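Local coordinates for protein alkylpurine DNA glycosylase AlkC (Pseudomonas fluorescens, PDB 5VHV) that excises alkylated purine bases from DNA as a base-excision-repair glycosylase that acts without flipping the damaged nucleotide out of the duplex, at residues 148-158 and 192-203; 180-188 and 215-225. All coordinates share one frame; numbering follows the deposited sequence.

Interaction 1: residues 148-158 and 192-203. With nucleotides of chain C.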
loop_
_atom_site.group_PDB
_atom_site.type_symbol
_atom_site.label_atom_id
_atom_site.label_comp_id
_atom_site.label_asym_id
_atom_site.label_seq_id
_atom_site.Cartn_x
_atom_site.Cartn_y
_atom_site.Cartn_z
ATOM N N ARG A 148 -8.401 -2.775 11.302
ATOM C CA ARG A 148 -7.515 -2.574 10.161
ATOM C C ARG A 148 -7.487 -3.799 9.259
ATOM O O ARG A 148 -7.481 -3.679 8.024
ATOM C CB ARG A 148 -6.116 -2.201 10.670
ATOM C CG ARG A 148 -5.130 -1.777 9.577
ATOM C CD ARG A 148 -4.367 -2.959 8.966
ATOM N NE ARG A 148 -3.269 -2.464 8.135
ATOM C CZ ARG A 148 -2.389 -3.226 7.494
ATOM N NH1 ARG A 148 -2.457 -4.558 7.582
ATOM N NH2 ARG A 148 -1.424 -2.640 6.774
ATOM N N LEU A 149 -7.480 -4.995 9.852
ATOM C CA LEU A 149 -7.563 -6.223 9.070
ATOM C C LEU A 149 -8.817 -6.246 8.190
ATOM O O LEU A 149 -8.774 -6.701 7.038
ATOM C CB LEU A 149 -7.551 -7.423 10.016
ATOM C CG LEU A 149 -7.742 -8.823 9.443
ATOM C CD1 LEU A 149 -6.626 -9.115 8.419
ATOM C CD2 LEU A 149 -7.723 -9.879 10.552
ATOM N N ALA A 150 -9.953 -5.810 8.737
ATOM C CA ALA A 150 -11.211 -5.832 7.987
ATOM C C ALA A 150 -11.104 -5.030 6.688
ATOM O O ALA A 150 -11.592 -5.464 5.635
ATOM C CB ALA A 150 -12.341 -5.288 8.872
ATOM N N SER A 151 -10.419 -3.880 6.740
ATOM C CA SER A 151 -10.224 -3.016 5.582
ATOM C C SER A 151 -9.080 -3.485 4.686
ATOM O O SER A 151 -9.201 -3.459 3.455
ATOM C CB SER A 151 -9.931 -1.589 6.050
ATOM O OG SER A 151 -9.610 -0.768 4.931
ATOM N N GLU A 152 -7.958 -3.885 5.276
ATOM C CA GLU A 152 -6.769 -4.202 4.493
ATOM C C GLU A 152 -6.877 -5.579 3.844
ATOM O O GLU A 152 -6.514 -5.752 2.674
ATOM C CB GLU A 152 -5.532 -4.126 5.388
ATOM C CG GLU A 152 -4.205 -4.162 4.634
ATOM C CD GLU A 152 -3.878 -2.857 3.940
ATOM O OE1 GLU A 152 -4.655 -1.880 4.111
ATOM O OE2 GLU A 152 -2.860 -2.808 3.215
ATOM N N GLY A 153 -7.398 -6.563 4.577
ATOM C CA GLY A 153 -7.503 -7.907 4.037
ATOM C C GLY A 153 -8.475 -8.024 2.891
ATOM O O GLY A 153 -8.347 -8.943 2.078
ATOM N N SER A 154 -9.454 -7.124 2.823
ATOM C CA SER A 154 -10.477 -7.166 1.795
ATOM C C SER A 154 -10.122 -6.296 0.598
ATOM O O SER A 154 -10.933 -6.172 -0.318
ATOM C CB SER A 154 -11.822 -6.745 2.393
ATOM O OG SER A 154 -11.816 -5.395 2.865
ATOM N N ARG A 155 -8.937 -5.690 0.595
ATOM C CA ARG A 155 -8.557 -4.781 -0.484
ATOM C C ARG A 155 -8.641 -5.472 -1.843
ATOM O O ARG A 155 -8.211 -6.631 -1.984
ATOM C CB ARG A 155 -7.123 -4.292 -0.290
ATOM C CG ARG A 155 -7.011 -3.134 0.656
ATOM C CD ARG A 155 -5.551 -2.750 0.848
ATOM N NE ARG A 155 -4.947 -2.255 -0.386
ATOM C CZ ARG A 155 -3.764 -1.646 -0.456
ATOM N NH1 ARG A 155 -3.017 -1.497 0.631
ATOM N NH2 ARG A 155 -3.326 -1.172 -1.626
ATOM N N PRO A 156 -9.108 -4.774 -2.879
ATOM C CA PRO A 156 -9.034 -5.369 -4.219
ATOM C C PRO A 156 -7.615 -5.758 -4.619
ATOM O O PRO A 156 -7.400 -6.831 -5.209
ATOM C CB PRO A 156 -9.589 -4.257 -5.124
ATOM C CG PRO A 156 -10.339 -3.340 -4.245
ATOM C CD PRO A 156 -9.788 -3.467 -2.869
ATOM N N ARG A 157 -6.642 -4.882 -4.354
ATOM C CA ARG A 157 -5.293 -4.982 -4.909
ATOM C C ARG A 157 -4.235 -4.842 -3.810
ATOM O O ARG A 157 -3.365 -3.966 -3.855
ATOM C CB ARG A 157 -5.061 -3.917 -5.958
ATOM C CG ARG A 157 -5.960 -4.074 -7.162
ATOM C CD ARG A 157 -5.697 -2.936 -8.094
ATOM N NE ARG A 157 -6.555 -2.960 -9.267
ATOM C CZ ARG A 157 -6.164 -2.602 -10.475
ATOM N NH1 ARG A 157 -4.922 -2.208 -10.694
ATOM N NH2 ARG A 157 -7.012 -2.648 -11.480
ATOM N N LEU A 158 -4.283 -5.742 -2.844
ATOM C CA LEU A 158 -3.282 -5.736 -1.776
ATOM C C LEU A 158 -1.905 -6.119 -2.324
ATOM O O LEU A 158 -1.769 -7.169 -2.965
ATOM C CB LEU A 158 -3.692 -6.729 -0.688
ATOM C CG LEU A 158 -2.748 -6.765 0.520
ATOM C CD1 LEU A 158 -2.854 -5.487 1.372
ATOM C CD2 LEU A 158 -3.021 -7.982 1.390
ATOM N N SER A 192 -5.447 2.291 5.926
ATOM C CA SER A 192 -6.002 1.157 5.207
ATOM C C SER A 192 -7.281 1.532 4.459
ATOM O O SER A 192 -7.464 1.133 3.306
ATOM C CB SER A 192 -6.253 0.009 6.192
ATOM O OG SER A 192 -6.870 -1.066 5.522
ATOM N N VAL A 193 -8.173 2.305 5.080
ATOM C CA VAL A 193 -9.386 2.710 4.377
ATOM C C VAL A 193 -9.009 3.492 3.125
ATOM O O VAL A 193 -9.558 3.277 2.031
ATOM C CB VAL A 193 -10.305 3.537 5.300
ATOM C CG1 VAL A 193 -11.546 4.023 4.534
ATOM C CG2 VAL A 193 -10.727 2.729 6.508
ATOM N N ALA A 194 -8.068 4.417 3.273
ATOM C CA ALA A 194 -7.656 5.251 2.150
ATOM C C ALA A 194 -7.044 4.401 1.055
ATOM O O ALA A 194 -7.306 4.627 -0.130
ATOM C CB ALA A 194 -6.664 6.326 2.603
ATOM N N ASN A 195 -6.210 3.431 1.430
ATOM C CA ASN A 195 -5.559 2.600 0.420
ATOM C C ASN A 195 -6.547 1.662 -0.272
ATOM O O ASN A 195 -6.424 1.403 -1.476
ATOM C CB ASN A 195 -4.398 1.830 1.048
ATOM C CG ASN A 195 -3.221 2.753 1.385
ATOM O OD1 ASN A 195 -3.027 3.826 0.763
ATOM N ND2 ASN A 195 -2.444 2.363 2.372
ATOM N N HIS A 196 -7.506 1.113 0.472
ATOM C CA HIS A 196 -8.570 0.315 -0.139
ATOM C C HIS A 196 -9.359 1.160 -1.142
ATOM O O HIS A 196 -9.583 0.748 -2.284
ATOM C CB HIS A 196 -9.451 -0.252 0.979
ATOM C CG HIS A 196 -10.471 -1.262 0.547
ATOM N ND1 HIS A 196 -10.770 -2.370 1.314
ATOM C CD2 HIS A 196 -11.306 -1.310 -0.516
ATOM C CE1 HIS A 196 -11.742 -3.055 0.740
ATOM N NE2 HIS A 196 -12.071 -2.446 -0.383
ATOM N N LEU A 197 -9.731 2.379 -0.759
ATOM C CA LEU A 197 -10.449 3.246 -1.689
ATOM C C LEU A 197 -9.605 3.596 -2.918
ATOM O O LEU A 197 -10.112 3.587 -4.040
ATOM C CB LEU A 197 -10.905 4.512 -0.963
ATOM C CG LEU A 197 -12.083 4.294 -0.007
ATOM C CD1 LEU A 197 -12.209 5.490 0.927
ATOM C CD2 LEU A 197 -13.373 4.080 -0.755
ATOM N N ASN A 198 -8.321 3.912 -2.733
ATOM C CA ASN A 198 -7.452 4.154 -3.883
ATOM C C ASN A 198 -7.409 2.938 -4.811
ATOM O O ASN A 198 -7.477 3.086 -6.037
ATOM C CB ASN A 198 -6.053 4.554 -3.390
ATOM C CG ASN A 198 -5.098 4.841 -4.513
ATOM O OD1 ASN A 198 -5.346 5.711 -5.349
ATOM N ND2 ASN A 198 -3.982 4.139 -4.525
ATOM N N ASP A 199 -7.317 1.724 -4.259
ATOM C CA ASP A 199 -7.456 0.520 -5.092
ATOM C C ASP A 199 -8.720 0.579 -5.956
ATOM O O ASP A 199 -8.705 0.227 -7.138
ATOM C CB ASP A 199 -7.546 -0.758 -4.243
ATOM C CG ASP A 199 -6.245 -1.186 -3.583
ATOM O OD1 ASP A 199 -5.167 -0.572 -3.727
ATOM O OD2 ASP A 199 -6.338 -2.225 -2.894
ATOM N N ILE A 200 -9.851 0.932 -5.346
ATOM C CA ILE A 200 -11.114 0.940 -6.081
ATOM C C ILE A 200 -11.052 1.940 -7.215
ATOM O O ILE A 200 -11.637 1.710 -8.283
ATOM C CB ILE A 200 -12.299 1.239 -5.144
ATOM C CG1 ILE A 200 -12.390 0.172 -4.044
ATOM C CG2 ILE A 200 -13.616 1.301 -5.919
ATOM C CD1 ILE A 200 -13.430 0.493 -2.985
ATOM N N THR A 201 -10.342 3.056 -7.019
ATOM C CA THR A 201 -10.335 4.064 -8.065
ATOM C C THR A 201 -9.684 3.544 -9.334
ATOM O O THR A 201 -9.891 4.143 -10.399
ATOM C CB THR A 201 -9.637 5.384 -7.659
ATOM O OG1 THR A 201 -8.225 5.207 -7.496
ATOM C CG2 THR A 201 -10.245 6.010 -6.419
ATOM N N LYS A 202 -8.901 2.458 -9.251
ATOM C CA LYS A 202 -8.271 1.917 -10.454
ATOM C C LYS A 202 -9.299 1.289 -11.385
ATOM O O LYS A 202 -9.063 1.199 -12.595
ATOM C CB LYS A 202 -7.201 0.878 -10.097
ATOM C CG LYS A 202 -6.119 1.393 -9.102
ATOM C CD LYS A 202 -5.629 2.801 -9.400
ATOM C CE LYS A 202 -4.571 3.253 -8.379
ATOM N NZ LYS A 202 -3.400 2.328 -8.395
ATOM N N ASP A 203 -10.420 0.833 -10.846
ATOM C CA ASP A 203 -11.445 0.154 -11.633
ATOM C C ASP A 203 -12.804 0.827 -11.600
ATOM O O ASP A 203 -13.573 0.649 -12.544
ATOM C CB ASP A 203 -11.618 -1.288 -11.156
ATOM C CG ASP A 203 -10.421 -2.138 -11.489
ATOM O OD1 ASP A 203 -10.136 -2.280 -12.688
ATOM O OD2 ASP A 203 -9.753 -2.610 -10.565
ATOM P P DA C 6 -0.415 3.124 -6.473
ATOM O OP1 DA C 6 -1.897 3.207 -6.266
ATOM O OP2 DA C 6 0.415 4.340 -6.560
ATOM O "O5'" DA C 6 0.280 2.219 -5.373
ATOM C "C5'" DA C 6 -0.388 1.060 -4.872
ATOM C "C4'" DA C 6 0.545 0.266 -3.992
ATOM O "O4'" DA C 6 1.654 -0.220 -4.788
ATOM C "C3'" DA C 6 1.176 1.077 -2.833
ATOM O "O3'" DA C 6 0.826 0.522 -1.565
ATOM C "C2'" DA C 6 2.665 0.975 -3.074
ATOM C "C1'" DA C 6 2.776 -0.252 -3.945
ATOM N N9 DA C 6 4.011 -0.299 -4.706
ATOM C C8 DA C 6 4.567 0.698 -5.457
ATOM N N7 DA C 6 5.728 0.379 -5.975
ATOM C C5 DA C 6 5.957 -0.898 -5.496
ATOM C C6 DA C 6 7.025 -1.793 -5.654
ATOM N N6 DA C 6 8.119 -1.518 -6.393
ATOM N N1 DA C 6 6.924 -3.005 -5.058
ATOM C C2 DA C 6 5.835 -3.276 -4.329
ATOM N N3 DA C 6 4.777 -2.501 -4.092
ATOM C C4 DA C 6 4.901 -1.321 -4.710
HETATM O O HOH W 1 -2.883 0.339 4.326
HETATM O O HOH W 2 -2.229 -1.823 -5.003
#
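The helical residues 148-152 run nearly parallel to helix 192-201, with segment axes 8.9 Å apart and 11° between their directions; a type I turn from E152 to R155 then carries the chain along the same helix. S192 OG receives a hydrogen bond from S151 OG and donates one to the anti lone pair of E152 OE1 (2.7 Å). H196 ND1 points in its ring plane at S151 O (2.9 Å, N-H...O 162°), while R155 CA and P156 CD pack over one face of that ring as CH-pi contacts. A bend at chi3 (65°) turns the R155 guanidinium so that NE meets D199 OD2 and NH2 meets OD1, both at 2.9 Å. R157 N reaches D199 OD2 from the opposite face of the carboxylate plane. Elsewhere on the guanidinium edge, R155 NH1 binds E152 OE2 (2.9 Å), which would probably fix its rotation. R155, from the turn, thus carries a buried salt-bridge network from E152 across to D199. N198 ND2 and K202 NZ (2.8 Å) both donate to OP1 of DA6 of chain C, R155 NH2 to a modified base, and R148, held mainly by E117, meets a phosphate: a DNA-contacting helix pair of the helical DNA-alkylation-repair fold.

Interaction 2: residues 180-188 and 215-225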
loop_
_atom_site.group_PDB
_atom_site.type_symbol
_atom_site.label_atom_id
_atom_site.label_comp_id
_atom_site.label_asym_id
_atom_site.label_seq_id
_atom_site.Cartn_x
_atom_site.Cartn_y
_atom_site.Cartn_z
ATOM N N HIS A 180 -18.122 2.141 7.980
ATOM C CA HIS A 180 -17.963 2.096 9.428
ATOM C C HIS A 180 -16.654 2.739 9.863
ATOM O O HIS A 180 -16.543 3.198 11.003
ATOM C CB HIS A 180 -17.980 0.667 9.961
ATOM C CG HIS A 180 -19.310 -0.015 9.887
ATOM N ND1 HIS A 180 -19.433 -1.370 9.658
ATOM C CD2 HIS A 180 -20.569 0.455 10.048
ATOM C CE1 HIS A 180 -20.712 -1.702 9.660
ATOM N NE2 HIS A 180 -21.422 -0.613 9.897
ATOM N N LEU A 181 -15.646 2.750 8.987
ATOM C CA LEU A 181 -14.294 3.141 9.367
ATOM C C LEU A 181 -13.894 4.528 8.852
ATOM O O LEU A 181 -12.749 4.946 9.074
ATOM C CB LEU A 181 -13.305 2.075 8.863
ATOM C CG LEU A 181 -13.529 0.645 9.376
ATOM C CD1 LEU A 181 -12.543 -0.358 8.722
ATOM C CD2 LEU A 181 -13.396 0.565 10.886
ATOM N N LYS A 182 -14.809 5.269 8.201
ATOM C CA LYS A 182 -14.448 6.495 7.481
ATOM C C LYS A 182 -14.117 7.654 8.410
ATOM O O LYS A 182 -13.708 8.719 7.924
ATOM C CB LYS A 182 -15.576 6.934 6.550
ATOM C CG LYS A 182 -16.818 7.486 7.259
ATOM C CD LYS A 182 -17.906 7.793 6.236
ATOM C CE LYS A 182 -19.195 8.256 6.878
ATOM N NZ LYS A 182 -19.867 7.159 7.620
ATOM N N ALA A 183 -14.322 7.491 9.719
ATOM C CA ALA A 183 -13.882 8.480 10.697
ATOM C C ALA A 183 -13.153 7.803 11.846
ATOM O O ALA A 183 -13.215 8.269 12.983
ATOM C CB ALA A 183 -15.060 9.305 11.219
ATOM N N ASP A 184 -12.445 6.710 11.560
ATOM C CA ASP A 184 -11.840 5.916 12.622
ATOM C C ASP A 184 -10.794 6.735 13.367
ATOM O O ASP A 184 -10.064 7.535 12.772
ATOM C CB ASP A 184 -11.206 4.653 12.046
ATOM C CG ASP A 184 -11.044 3.568 13.086
ATOM O OD1 ASP A 184 -10.076 3.638 13.869
ATOM O OD2 ASP A 184 -11.911 2.667 13.134
ATOM N N SER A 185 -10.725 6.523 14.687
ATOM C CA SER A 185 -9.769 7.232 15.526
ATOM C C SER A 185 -8.340 6.741 15.330
ATOM O O SER A 185 -7.400 7.429 15.748
ATOM C CB SER A 185 -10.166 7.092 17.007
ATOM O OG SER A 185 -10.167 5.728 17.394
ATOM N N SER A 186 -8.152 5.582 14.701
ATOM C CA SER A 186 -6.838 4.971 14.526
ATOM C C SER A 186 -6.234 5.378 13.183
ATOM O O SER A 186 -6.818 5.109 12.133
ATOM C CB SER A 186 -6.952 3.446 14.584
ATOM O OG SER A 186 -5.812 2.802 14.001
ATOM N N LEU A 187 -5.041 5.975 13.213
ATOM C CA LEU A 187 -4.338 6.270 11.962
ATOM C C LEU A 187 -4.084 5.005 11.153
ATOM O O LEU A 187 -4.179 5.008 9.920
ATOM C CB LEU A 187 -3.011 6.968 12.275
ATOM C CG LEU A 187 -2.118 7.283 11.078
ATOM C CD1 LEU A 187 -2.816 8.158 10.057
ATOM C CD2 LEU A 187 -0.822 7.942 11.575
ATOM N N TYR A 188 -3.697 3.929 11.834
ATOM C CA TYR A 188 -3.467 2.638 11.192
ATOM C C TYR A 188 -4.678 2.222 10.372
ATOM O O TYR A 188 -4.561 1.832 9.202
ATOM C CB TYR A 188 -3.163 1.621 12.284
ATOM C CG TYR A 188 -2.693 0.257 11.836
ATOM C CD1 TYR A 188 -1.763 0.106 10.810
ATOM C CD2 TYR A 188 -3.126 -0.881 12.497
ATOM C CE1 TYR A 188 -1.312 -1.145 10.435
ATOM C CE2 TYR A 188 -2.692 -2.127 12.125
ATOM C CZ TYR A 188 -1.772 -2.252 11.098
ATOM O OH TYR A 188 -1.311 -3.489 10.741
ATOM N N TRP A 215 -19.588 12.418 1.812
ATOM C CA TRP A 215 -18.913 12.424 3.100
ATOM C C TRP A 215 -18.866 13.827 3.685
ATOM O O TRP A 215 -18.946 14.833 2.976
ATOM C CB TRP A 215 -17.484 11.905 2.959
ATOM C CG TRP A 215 -17.346 10.458 2.876
ATOM C CD1 TRP A 215 -18.338 9.521 2.805
ATOM C CD2 TRP A 215 -16.112 9.751 2.855
ATOM N NE1 TRP A 215 -17.783 8.258 2.749
ATOM C CE2 TRP A 215 -16.415 8.379 2.774
ATOM C CE3 TRP A 215 -14.771 10.149 2.913
ATOM C CZ2 TRP A 215 -15.426 7.401 2.745
ATOM C CZ3 TRP A 215 -13.789 9.181 2.871
ATOM C CH2 TRP A 215 -14.120 7.819 2.788
ATOM N N ASN A 216 -18.718 13.882 5.003
ATOM C CA ASN A 216 -18.533 15.145 5.705
ATOM C C ASN A 216 -17.040 15.376 5.875
ATOM O O ASN A 216 -16.399 14.790 6.758
ATOM C CB ASN A 216 -19.236 15.132 7.051
ATOM C CG ASN A 216 -18.816 16.297 7.917
ATOM O OD1 ASN A 216 -18.490 17.363 7.409
ATOM N ND2 ASN A 216 -18.790 16.087 9.226
ATOM N N LEU A 217 -16.479 16.235 5.032
ATOM C CA LEU A 217 -15.045 16.450 5.062
ATOM C C LEU A 217 -14.635 17.504 6.081
ATOM O O LEU A 217 -13.450 17.839 6.160
ATOM C CB LEU A 217 -14.543 16.814 3.666
ATOM C CG LEU A 217 -14.824 15.767 2.583
ATOM C CD1 LEU A 217 -14.109 16.134 1.291
ATOM C CD2 LEU A 217 -14.459 14.337 3.011
ATOM N N GLU A 218 -15.581 18.021 6.874
ATOM C CA GLU A 218 -15.219 18.848 8.018
ATOM C C GLU A 218 -14.647 18.008 9.153
ATOM O O GLU A 218 -13.970 18.549 10.031
ATOM C CB GLU A 218 -16.435 19.643 8.503
ATOM C CG GLU A 218 -17.063 20.511 7.423
ATOM C CD GLU A 218 -16.158 21.647 6.991
ATOM O OE1 GLU A 218 -15.318 22.081 7.809
ATOM O OE2 GLU A 218 -16.284 22.104 5.835
ATOM N N ASN A 219 -14.895 16.705 9.150
ATOM C CA ASN A 219 -14.218 15.804 10.071
ATOM C C ASN A 219 -12.791 15.578 9.586
ATOM O O ASN A 219 -12.606 15.019 8.503
ATOM C CB ASN A 219 -14.957 14.472 10.156
ATOM C CG ASN A 219 -14.354 13.534 11.187
ATOM O OD1 ASN A 219 -13.149 13.280 11.185
ATOM N ND2 ASN A 219 -15.190 13.023 12.082
ATOM N N PRO A 220 -11.765 15.982 10.342
ATOM C CA PRO A 220 -10.398 15.928 9.793
ATOM C C PRO A 220 -9.906 14.515 9.518
ATOM O O PRO A 220 -9.072 14.328 8.619
ATOM C CB PRO A 220 -9.556 16.628 10.867
ATOM C CG PRO A 220 -10.370 16.544 12.111
ATOM C CD PRO A 220 -11.799 16.569 11.692
ATOM N N HIS A 221 -10.403 13.518 10.248
ATOM C CA HIS A 221 -10.050 12.131 9.946
ATOM C C HIS A 221 -10.593 11.722 8.586
ATOM O O HIS A 221 -9.887 11.111 7.777
ATOM C CB HIS A 221 -10.593 11.205 11.032
ATOM C CG HIS A 221 -9.892 11.339 12.344
ATOM N ND1 HIS A 221 -8.635 11.892 12.460
ATOM C CD2 HIS A 221 -10.270 10.990 13.598
ATOM C CE1 HIS A 221 -8.271 11.884 13.728
ATOM N NE2 HIS A 221 -9.242 11.338 14.438
ATOM N N THR A 222 -11.853 12.063 8.321
ATOM C CA THR A 222 -12.478 11.738 7.047
ATOM C C THR A 222 -11.836 12.527 5.908
ATOM O O THR A 222 -11.599 11.981 4.826
ATOM C CB THR A 222 -13.986 12.013 7.153
ATOM O OG1 THR A 222 -14.511 11.355 8.319
ATOM C CG2 THR A 222 -14.729 11.523 5.903
ATOM N N ALA A 223 -11.536 13.812 6.136
ATOM C CA ALA A 223 -10.839 14.607 5.123
ATOM C C ALA A 223 -9.494 13.981 4.756
ATOM O O ALA A 223 -9.117 13.937 3.579
ATOM C CB ALA A 223 -10.631 16.038 5.612
ATOM N N TRP A 224 -8.748 13.506 5.755
ATOM C CA TRP A 224 -7.450 12.900 5.479
ATOM C C TRP A 224 -7.612 11.635 4.649
ATOM O O TRP A 224 -6.887 11.424 3.657
ATOM C CB TRP A 224 -6.723 12.586 6.790
ATOM C CG TRP A 224 -5.322 12.063 6.592
ATOM C CD1 TRP A 224 -4.157 12.789 6.638
ATOM C CD2 TRP A 224 -4.931 10.700 6.323
ATOM N NE1 TRP A 224 -3.075 11.964 6.410
ATOM C CE2 TRP A 224 -3.523 10.681 6.210
ATOM C CE3 TRP A 224 -5.633 9.502 6.172
ATOM C CZ2 TRP A 224 -2.808 9.498 5.963
ATOM C CZ3 TRP A 224 -4.920 8.327 5.898
ATOM C CH2 TRP A 224 -3.527 8.339 5.800
ATOM N N ILE A 225 -8.584 10.796 5.015
ATOM C CA ILE A 225 -8.856 9.599 4.221
ATOM C C ILE A 225 -9.187 9.987 2.789
ATOM O O ILE A 225 -8.700 9.370 1.832
ATOM C CB ILE A 225 -9.994 8.773 4.856
ATOM C CG1 ILE A 225 -9.535 8.161 6.193
ATOM C CG2 ILE A 225 -10.446 7.676 3.913
ATOM C CD1 ILE A 225 -10.624 7.393 6.931
#
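T222 OG1 donates to K182 O at 2.8 Å, the one hydrogen bond between 180-188 and 215-225, and arrives tilted 35° from the carbonyl plane. The same oxygen is approached by T222 CA at 3.4 Å in a CA-H...O contact and by I225 CD1, so T222 and I225, a turn apart on one helix, both reach it. Beside it, the K182 side chain lies along W215: CD sits over one face of the indole, 3.8 Å from the centroid of the five-membered ring and 22° off its normal, a CH-pi contact. CG of K182 stands between its backbone N and carbonyl carbon (chi1 71°), which directs the methylenes across the ring, and NZ continues to a salt bridge with D179. With an alanine in place of W215, the K182 methylenes would probably lose the face they pack on, leaving that chain freer to turn. Within the all-helical DNA-alkylation-repair domain, these contacts join the loop between helices 175-181 and 187-201 to the first turns of helix 220-229 and the loop before it. A183 CB meets T222 OG1 and N219 ND2, and D184 O lies 3.6 Å from H221 CD2. At the far end, L187 CD1 rests over a face of W224, 4.3 Å from CZ2. N219 is the N-cap of helix 220-229, its OD1 accepting weak bonds from H221 N and T222 N. In the opposing loop, D184 OD1 takes S186 N (2.9 Å) in an Asx turn, while OD2 forms a salt bridge with R147 of helix 144-152. S186 OG, at the N-cap of helix 187-201, accepts from V189 N.

In the fold
The two contacts alternate along the chain, in the order 148-158, 180-188, 192-203, 215-225, and their centres lie 15 Å apart. Helix 187-201 belongs to both: its beginning lies in interaction 2, and most of its length forms one side of interaction 1. Direct packing also joins them, with L197 CD1 3.5 Å from W215 CH2 and V193 CG2 3.6 Å from L181 CB. Helices 144-152, 187-201 and 220-229 therefore form a continuous packed series within the helical DNA-alkylation-repair domain. Interaction 1 is buried and faces the DNA, whereas interaction 2 is partly buried and joins the helices beside it, reaching the DNA through Y188 packing on a phosphate.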